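PDB 6RIX: replicative DNA helicase from Mycobacterium chimaera, which probably unwinds DNA at the expense of ATP, the modelled chain being consistent with a self-splicing intein of the HINT fold carried within the helicase. Local coordinates for residues Val20-Glu25 with Thr34-Ala39. Numbering follows the deposited sequence.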
# COMPACT_ATOMS: atom_id res chain seq x y z
N VAL A 20 7.42 10.74 -4.30
CA VAL A 20 6.10 11.27 -4.62
C VAL A 20 5.91 12.62 -3.93
O VAL A 20 6.40 12.85 -2.82
CB VAL A 20 5.00 10.24 -4.25
CG1 VAL A 20 4.86 10.10 -2.74
CG2 VAL A 20 3.67 10.61 -4.92
N ALA A 21 5.27 13.55 -4.62
CA ALA A 21 5.06 14.89 -4.10
C ALA A 21 3.57 15.17 -4.01
O ALA A 21 2.77 14.61 -4.76
CB ALA A 21 5.71 15.96 -4.98
N VAL A 22 3.20 16.04 -3.07
CA VAL A 22 1.82 16.48 -2.99
C VAL A 22 1.46 17.09 -4.33
O VAL A 22 2.24 17.84 -4.92
CB VAL A 22 1.66 17.44 -1.81
CG1 VAL A 22 0.25 17.97 -1.75
CG2 VAL A 22 2.01 16.72 -0.51
N GLY A 23 0.30 16.69 -4.86
CA GLY A 23 -0.14 17.11 -6.17
C GLY A 23 0.14 16.11 -7.28
O GLY A 23 -0.37 16.29 -8.39
N ASP A 24 0.95 15.08 -7.01
CA ASP A 24 1.18 14.01 -7.98
C ASP A 24 -0.07 13.16 -8.13
O ASP A 24 -0.89 13.06 -7.22
CB ASP A 24 2.34 13.11 -7.54
CG ASP A 24 3.69 13.78 -7.66
OD1 ASP A 24 3.75 14.92 -8.16
OD2 ASP A 24 4.69 13.17 -7.24
N GLU A 25 -0.21 12.52 -9.30
CA GLU A 25 -1.28 11.56 -9.52
C GLU A 25 -0.78 10.16 -9.19
O GLU A 25 0.23 9.70 -9.75
CB GLU A 25 -1.78 11.62 -10.97
CG GLU A 25 -2.65 12.84 -11.23
CD GLU A 25 -3.34 12.85 -12.58
OE1 GLU A 25 -2.81 12.26 -13.55
OE2 GLU A 25 -4.43 13.44 -12.68
N THR A 34 -5.83 9.48 -9.00
CA THR A 34 -6.22 10.10 -7.74
C THR A 34 -5.06 10.98 -7.29
O THR A 34 -3.90 10.57 -7.40
CB THR A 34 -6.60 9.04 -6.67
OG1 THR A 34 -7.18 9.67 -5.53
CG2 THR A 34 -5.41 8.19 -6.22
N ARG A 35 -5.36 12.19 -6.84
CA ARG A 35 -4.33 13.13 -6.45
C ARG A 35 -3.87 12.90 -5.01
O ARG A 35 -4.67 12.66 -4.11
CB ARG A 35 -4.83 14.57 -6.59
CG ARG A 35 -5.00 15.05 -8.03
CD ARG A 35 -3.69 15.47 -8.67
NE ARG A 35 -3.90 16.10 -9.97
CZ ARG A 35 -2.93 16.47 -10.80
NH1 ARG A 35 -1.65 16.29 -10.47
NH2 ARG A 35 -3.23 17.03 -11.96
N VAL A 36 -2.55 12.96 -4.81
CA VAL A 36 -1.97 13.11 -3.48
C VAL A 36 -2.32 14.50 -2.97
O VAL A 36 -1.92 15.50 -3.56
CB VAL A 36 -0.45 12.91 -3.52
CG1 VAL A 36 0.15 13.11 -2.13
CG2 VAL A 36 -0.12 11.54 -4.11
N VAL A 37 -3.10 14.56 -1.89
CA VAL A 37 -3.50 15.85 -1.35
C VAL A 37 -2.69 16.22 -0.11
O VAL A 37 -2.69 17.40 0.28
CB VAL A 37 -5.01 15.88 -1.05
CG1 VAL A 37 -5.81 15.56 -2.29
CG2 VAL A 37 -5.34 14.90 0.07
N ALA A 38 -2.00 15.27 0.51
CA ALA A 38 -1.16 15.54 1.66
C ALA A 38 -0.17 14.40 1.78
O ALA A 38 -0.41 13.29 1.30
CB ALA A 38 -1.99 15.67 2.95
N ALA A 39 0.96 14.68 2.43
CA ALA A 39 1.95 13.64 2.68
C ALA A 39 2.74 13.99 3.93
O ALA A 39 2.95 15.17 4.24
CB ALA A 39 2.90 13.45 1.49
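Val-36 binds a tight turn through both of its backbone polar groups: its N donates to Asp-24 O (2.9 Å, 171° at the hydrogen), and its O accepts from Gly-23 N (2.8 Å). The turn, Ala-21 to Asp-24, is type II and closed by Asp-24 N to Ala-21 O. Gly-23 occupies its third position with a positive phi (98°), the conformation for which a type II turn favours glycine. Asp-24 braces the turn further, its OD2 taking the N-H of Ala-21 at 2.7 Å from well above the carboxylate plane. Beyond the turn, Glu-25 enters strand 25-27 and faces Arg-35 as an antiparallel non-hydrogen-bonded pair. In what is probably a HINT-type intein domain, strand 33-38 is the middle of a small three-stranded antiparallel sheet, between 25-27 and 126-127; along the latter edge, Val-37 and Ala-38 form a classic beta bulge opposite Glu-126. Val-36 CG2 meets Val-20 CG2 at 4.0 Å, while Leu-26 touches both valines. With CG1 anti to the backbone N (chi1 177°), CG2 of Val-22 falls opposite the carbonyl carbon and rests 3.9 Å from Ala-39 CB. Arg-35 bends at chi2, bringing its guanidinium toward the turn: Glu-25 CG packs over one face, 3.7 Å from CZ of Arg-35, and Gly-23 O lies at the edge near NH1, though that bond is implausibly short. Glu-25 OE2 adds a long salt bridge to Arg-35 NE (3.8 Å), purely electrostatic because the oxygen sits well outside the guanidinium plane.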